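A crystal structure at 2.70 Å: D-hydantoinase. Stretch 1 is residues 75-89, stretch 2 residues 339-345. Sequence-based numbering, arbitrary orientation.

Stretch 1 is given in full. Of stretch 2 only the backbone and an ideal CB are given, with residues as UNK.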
ATOM      1  N   THR A  75      21.679  14.916 -37.979  1.00 28.82           N
ATOM      2  CA  THR A  75      21.070  16.128 -37.438  1.00 28.71           C
ATOM      3  C   THR A  75      20.801  16.035 -35.941  1.00 28.44           C
ATOM      4  O   THR A  75      20.894  17.030 -35.225  1.00 29.69           O
ATOM      5  CB  THR A  75      19.729  16.449 -38.127  1.00 29.38           C
ATOM      6  OG1 THR A  75      18.875  15.298 -38.073  1.00 30.60           O
ATOM      7  CG2 THR A  75      19.950  16.858 -39.563  1.00 28.17           C
ATOM      8  N   ALA A  76      20.458  14.843 -35.467  1.00 27.09           N
ATOM      9  CA  ALA A  76      20.166  14.664 -34.049  1.00 26.09           C
ATOM     10  C   ALA A  76      21.422  14.710 -33.186  1.00 25.13           C
ATOM     11  O   ALA A  76      21.475  15.466 -32.212  1.00 24.34           O
ATOM     12  CB  ALA A  76      19.420  13.344 -33.825  1.00 25.45           C
ATOM     13  N   THR A  77      22.427  13.906 -33.539  1.00 24.02           N
ATOM     14  CA  THR A  77      23.674  13.869 -32.776  1.00 22.00           C
ATOM     15  C   THR A  77      24.327  15.240 -32.687  1.00 21.37           C
ATOM     16  O   THR A  77      24.993  15.548 -31.704  1.00 21.81           O
ATOM     17  CB  THR A  77      24.690  12.879 -33.375  1.00 21.34           C
ATOM     18  OG1 THR A  77      24.843  13.137 -34.775  1.00 20.88           O
ATOM     19  CG2 THR A  77      24.229  11.444 -33.156  1.00 19.67           C
ATOM     20  N   VAL A  78      24.144  16.072 -33.704  1.00 19.63           N
ATOM     21  CA  VAL A  78      24.726  17.401 -33.651  1.00 21.15           C
ATOM     22  C   VAL A  78      23.995  18.196 -32.578  1.00 22.08           C
ATOM     23  O   VAL A  78      24.624  18.903 -31.785  1.00 23.07           O
ATOM     24  CB  VAL A  78      24.622  18.135 -35.020  1.00 21.82           C
ATOM     25  CG1 VAL A  78      24.946  19.626 -34.861  1.00 18.22           C
ATOM     26  CG2 VAL A  78      25.595  17.506 -36.008  1.00 20.12           C
ATOM     27  N   ALA A  79      22.670  18.075 -32.550  1.00 21.92           N
ATOM     28  CA  ALA A  79      21.862  18.775 -31.557  1.00 21.78           C
ATOM     29  C   ALA A  79      22.233  18.248 -30.169  1.00 22.36           C
ATOM     30  O   ALA A  79      22.360  19.010 -29.208  1.00 21.77           O
ATOM     31  CB  ALA A  79      20.384  18.550 -31.829  1.00 20.66           C
ATOM     32  N   ALA A  80      22.422  16.937 -30.077  1.00 21.95           N
ATOM     33  CA  ALA A  80      22.789  16.319 -28.816  1.00 22.91           C
ATOM     34  C   ALA A  80      24.063  16.968 -28.272  1.00 24.31           C
ATOM     35  O   ALA A  80      24.125  17.353 -27.101  1.00 26.24           O
ATOM     36  CB  ALA A  80      23.000  14.823 -29.009  1.00 20.88           C
ATOM     37  N   ALA A  81      25.073  17.094 -29.126  1.00 23.83           N
ATOM     38  CA  ALA A  81      26.345  17.683 -28.725  1.00 22.75           C
ATOM     39  C   ALA A  81      26.159  19.108 -28.235  1.00 22.35           C
ATOM     40  O   ALA A  81      26.692  19.490 -27.195  1.00 20.45           O
ATOM     41  CB  ALA A  81      27.320  17.663 -29.892  1.00 23.12           C
ATOM     42  N   CYS A  82      25.402  19.894 -28.988  1.00 22.57           N
ATOM     43  CA  CYS A  82      25.161  21.275 -28.614  1.00 23.88           C
ATOM     44  C   CYS A  82      24.394  21.352 -27.304  1.00 25.35           C
ATOM     45  O   CYS A  82      24.338  22.408 -26.672  1.00 27.12           O
ATOM     46  CB  CYS A  82      24.381  21.994 -29.717  1.00 23.98           C
ATOM     47  SG  CYS A  82      25.337  22.277 -31.228  1.00 26.40           S
ATOM     48  N   GLY A  83      23.805  20.230 -26.902  1.00 25.13           N
ATOM     49  CA  GLY A  83      23.043  20.191 -25.670  1.00 23.32           C
ATOM     50  C   GLY A  83      23.822  19.598 -24.513  1.00 23.46           C
ATOM     51  O   GLY A  83      23.285  19.424 -23.415  1.00 24.16           O
ATOM     52  N   GLY A  84      25.084  19.269 -24.758  1.00 22.30           N
ATOM     53  CA  GLY A  84      25.918  18.713 -23.711  1.00 21.71           C
ATOM     54  C   GLY A  84      25.897  17.206 -23.603  1.00 22.80           C
ATOM     55  O   GLY A  84      26.433  16.653 -22.641  1.00 23.49           O
ATOM     56  N   THR A  85      25.287  16.530 -24.573  1.00 23.04           N
ATOM     57  CA  THR A  85      25.219  15.069 -24.541  1.00 23.10           C
ATOM     58  C   THR A  85      26.211  14.478 -25.533  1.00 22.43           C
ATOM     59  O   THR A  85      26.142  14.756 -26.731  1.00 22.78           O
ATOM     60  CB  THR A  85      23.789  14.578 -24.860  1.00 23.82           C
ATOM     61  OG1 THR A  85      22.907  14.977 -23.801  1.00 24.35           O
ATOM     62  CG2 THR A  85      23.752  13.062 -24.993  1.00 22.21           C
ATOM     63  N   THR A  86      27.126  13.657 -25.021  1.00 21.13           N
ATOM     64  CA  THR A  86      28.169  13.051 -25.838  1.00 22.15           C
ATOM     65  C   THR A  86      27.998  11.575 -26.203  1.00 23.60           C
ATOM     66  O   THR A  86      28.708  11.061 -27.067  1.00 24.44           O
ATOM     67  CB  THR A  86      29.541  13.222 -25.164  1.00 22.14           C
ATOM     68  OG1 THR A  86      29.498  12.669 -23.840  1.00 19.29           O
ATOM     69  CG2 THR A  86      29.910  14.697 -25.095  1.00 20.76           C
ATOM     70  N   THR A  87      27.092  10.880 -25.526  1.00 23.89           N
ATOM     71  CA  THR A  87      26.835   9.481 -25.843  1.00 23.51           C
ATOM     72  C   THR A  87      25.336   9.294 -25.932  1.00 23.71           C
ATOM     73  O   THR A  87      24.559   9.967 -25.254  1.00 24.45           O
ATOM     74  CB  THR A  87      27.409   8.512 -24.796  1.00 24.42           C
ATOM     75  OG1 THR A  87      28.838   8.572 -24.830  1.00 27.51           O
ATOM     76  CG2 THR A  87      26.983   7.081 -25.101  1.00 23.15           C
ATOM     77  N   ILE A  88      24.926   8.372 -26.784  1.00 23.27           N
ATOM     78  CA  ILE A  88      23.519   8.128 -26.983  1.00 21.08           C
ATOM     79  C   ILE A  88      23.329   6.648 -27.234  1.00 20.04           C
ATOM     80  O   ILE A  88      24.236   5.977 -27.715  1.00 20.80           O
ATOM     81  CB  ILE A  88      23.033   8.982 -28.175  1.00 20.55           C
ATOM     82  CG1 ILE A  88      21.871   9.847 -27.724  1.00 22.91           C
ATOM     83  CG2 ILE A  88      22.663   8.112 -29.376  1.00 21.22           C
ATOM     84  CD1 ILE A  88      21.642  11.037 -28.608  1.00 25.11           C
ATOM     85  N   VAL A  89      22.179   6.118 -26.852  1.00 19.23           N
ATOM     86  CA  VAL A  89      21.910   4.713 -27.107  1.00 19.08           C
ATOM     87  C   VAL A  89      20.570   4.738 -27.812  1.00 19.79           C
ATOM     88  O   VAL A  89      19.529   4.911 -27.189  1.00 21.03           O
ATOM     89  CB  VAL A  89      21.850   3.889 -25.810  1.00 18.21           C
ATOM     90  CG1 VAL A  89      21.830   2.409 -26.141  1.00 17.17           C
ATOM     91  CG2 VAL A  89      23.067   4.195 -24.951  1.00 18.28           C
ATOM     92  N   UNK A 339      13.666  16.460 -27.979  1.00 25.80           N
ATOM     93  CA  UNK A 339      14.245  16.913 -26.730  1.00 25.13           C
ATOM     94  C   UNK A 339      15.667  16.469 -26.429  1.00 24.63           C
ATOM     95  O   UNK A 339      16.177  16.775 -25.358  1.00 26.29           O
ATOM     96  CB  UNK A 339      13.344  16.447 -25.584  1.00 25.13           C
ATOM     97  N   UNK A 340      16.321  15.768 -27.349  1.00 23.67           N
ATOM     98  CA  UNK A 340      17.683  15.301 -27.085  1.00 21.94           C
ATOM     99  C   UNK A 340      18.634  16.447 -26.744  1.00 22.27           C
ATOM    100  O   UNK A 340      19.564  16.274 -25.955  1.00 22.04           O
ATOM    101  CB  UNK A 340      18.216  14.534 -28.297  1.00 21.94           C
ATOM    102  N   UNK A 341      18.389  17.621 -27.320  1.00 22.26           N
ATOM    103  CA  UNK A 341      19.254  18.767 -27.069  1.00 23.85           C
ATOM    104  C   UNK A 341      18.958  19.487 -25.759  1.00 23.85           C
ATOM    105  O   UNK A 341      19.875  19.869 -25.036  1.00 23.81           O
ATOM    106  CB  UNK A 341      19.133  19.760 -28.227  1.00 23.85           C
ATOM    107  N   UNK A 342      17.677  19.664 -25.459  1.00 23.38           N
ATOM    108  CA  UNK A 342      17.261  20.364 -24.255  1.00 23.03           C
ATOM    109  C   UNK A 342      17.378  19.571 -22.957  1.00 23.29           C
ATOM    110  O   UNK A 342      17.400  20.161 -21.875  1.00 23.21           O
ATOM    111  CB  UNK A 342      15.809  20.814 -24.425  1.00 23.03           C
ATOM    112  N   UNK A 343      17.479  18.247 -23.063  1.00 22.78           N
ATOM    113  CA  UNK A 343      17.536  17.393 -21.878  1.00 23.05           C
ATOM    114  C   UNK A 343      18.329  17.925 -20.686  1.00 23.60           C
ATOM    115  O   UNK A 343      17.751  18.183 -19.632  1.00 24.06           O
ATOM    116  CB  UNK A 343      18.131  16.043 -22.283  1.00 23.05           C
ATOM    117  N   UNK A 344      19.639  18.094 -20.838  1.00 24.01           N
ATOM    118  CA  UNK A 344      20.459  18.570 -19.726  1.00 23.22           C
ATOM    119  C   UNK A 344      20.009  19.898 -19.132  1.00 24.14           C
ATOM    120  O   UNK A 344      19.818  20.000 -17.921  1.00 25.98           O
ATOM    121  CB  UNK A 344      21.911  18.702 -20.190  1.00 23.22           C
ATOM    122  N   UNK A 345      19.841  20.919 -19.963  1.00 24.01           N
ATOM    123  CA  UNK A 345      19.422  22.213 -19.441  1.00 25.26           C
ATOM    124  C   UNK A 345      18.149  22.102 -18.621  1.00 25.60           C
ATOM    125  O   UNK A 345      18.066  22.638 -17.516  1.00 27.19           O
ATOM    126  CB  UNK A 345      19.218  23.206 -20.587  1.00 25.26           C
TER

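Position 339 lies beyond the reach of stretch 1, so the contact places no demand on it. Its phi of 175° and psi of 4° are an unusual pair that the smallest residue adopts most easily, and the residue is Gly339. Its O accepts a bond from the N of 343, 3.0 Å away, as the chain begins to coil.

Position 340 points toward stretch 1. Its ideal CB stands 4.8 Å from Ala80 CB and 4.9 Å from Ile88 CD1, with no charge or side-chain donor beside it: a small apolar hollow between helix and strand. Valine, isoleucine or leucine could fill it. Val340 does, with chi1 in p. Its CG2 meets Ile88 CD1 at 3.5 Å and Ala80 CB at 3.9 Å, while CG1 lies 4.3 Å from Ala79 CB.

At 341 the backbone comes closest to stretch 1, its CA 4.3 Å from that of Gly83. The 341 O sits 3.2 Å from Gly83 CA in a CA-H...O contact; a CB on Gly83 would lie 2.1 Å from that oxygen, so the missing side chain lets the backbones meet. The 341 ideal CB points sideways, 3.5 Å from Ala79 O, and a side chain can leave past the last turn of the helix, near Ala79 and Cys82. An extended one suits, polar or apolar, since Ala79 and Cys82 offer it no charge. Glu341 takes t, t; its OE2 passes 4.1 Å from Cys82 CB, and both carboxylate oxygens find hydrogen bonds elsewhere in the structure.

Position 342 points away, and its ideal CB has nothing of stretch 1 within 5.5 Å. Many residues would do; it is Glu342.

Position 343 points toward stretch 1, but its ideal CB is still 5.1 Å from Thr85 OG1. A long side chain ending in a polar group could reach that hydroxyl: lysine, glutamine or arginine. Arg343 extends t, t before turning at chi3, and its NH2 donates to Thr85 OG1 at 3.2 Å and 170°, with the oxygen at the guanidinium edge. Its NE donates to water 3, which gives a hydrogen to Val340 O 2.6 Å away, so the arginine also ties back to its own backbone.

Position 344 faces the turn after the helix, its ideal CB 3.6 Å from Gly83 O. A medium apolar residue could cover these glycines. Leu344 lays CD1 3.8 Å from Gly84 O; its N donates to water 1, which donates to Thr85 OG1 at 2.9 Å.

Position 345 points sideways, with an undemanding surround. Met345 contributes mainly its backbone, its N donating to water 2 at 3.0 Å.

Stretch 2 339-345: GVEERLM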
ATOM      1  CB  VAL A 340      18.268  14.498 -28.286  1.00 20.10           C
ATOM      2  CG1 VAL A 340      18.646  15.437 -29.422  1.00 17.39           C
ATOM      3  CG2 VAL A 340      19.467  13.680 -27.829  1.00 15.58           C
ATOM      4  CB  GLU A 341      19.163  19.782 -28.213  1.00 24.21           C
ATOM      5  CG  GLU A 341      20.317  20.788 -28.203  1.00 27.27           C
ATOM      6  CD  GLU A 341      20.248  21.800 -29.329  1.00 29.59           C
ATOM      7  OE1 GLU A 341      19.946  21.410 -30.478  1.00 30.72           O
ATOM      8  OE2 GLU A 341      20.510  22.994 -29.065  1.00 31.98           O
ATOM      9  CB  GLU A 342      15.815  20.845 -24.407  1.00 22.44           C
ATOM     10  CG  GLU A 342      15.576  21.733 -25.617  1.00 22.11           C
ATOM     11  CD  GLU A 342      15.143  20.962 -26.857  1.00 21.94           C
ATOM     12  OE1 GLU A 342      15.661  19.850 -27.100  1.00 20.59           O
ATOM     13  OE2 GLU A 342      14.288  21.485 -27.603  1.00 22.00           O
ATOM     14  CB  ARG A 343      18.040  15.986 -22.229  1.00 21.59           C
ATOM     15  CG  ARG A 343      17.905  15.006 -21.051  1.00 21.12           C
ATOM     16  CD  ARG A 343      18.389  13.594 -21.366  1.00 17.90           C
ATOM     17  NE  ARG A 343      19.793  13.564 -21.762  1.00 19.83           N
ATOM     18  CZ  ARG A 343      20.723  12.824 -21.170  1.00 21.07           C
ATOM     19  NH1 ARG A 343      20.399  12.046 -20.145  1.00 22.48           N
ATOM     20  NH2 ARG A 343      21.979  12.860 -21.600  1.00 20.58           N
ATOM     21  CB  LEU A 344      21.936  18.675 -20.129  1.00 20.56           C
ATOM     22  CG  LEU A 344      22.740  17.407 -20.438  1.00 17.96           C
ATOM     23  CD1 LEU A 344      24.105  17.536 -19.816  1.00 16.86           C
ATOM     24  CD2 LEU A 344      22.059  16.179 -19.899  1.00 17.80           C
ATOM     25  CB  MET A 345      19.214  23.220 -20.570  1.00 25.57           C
ATOM     26  CG  MET A 345      20.508  23.749 -21.176  1.00 26.60           C
ATOM     27  SD  MET A 345      20.197  25.007 -22.432  1.00 28.22           S
ATOM     28  CE  MET A 345      19.621  23.970 -23.793  1.00 27.60           C
TER
HETATM   29  O   HOH W   1      21.285  17.431 -23.597  1.00 10.69           O
HETATM   30  O   HOH W   2      20.981  20.777 -22.688  1.00 23.16           O
HETATM   31  O   HOH W   3      19.889  14.180 -24.486  1.00 10.78           O
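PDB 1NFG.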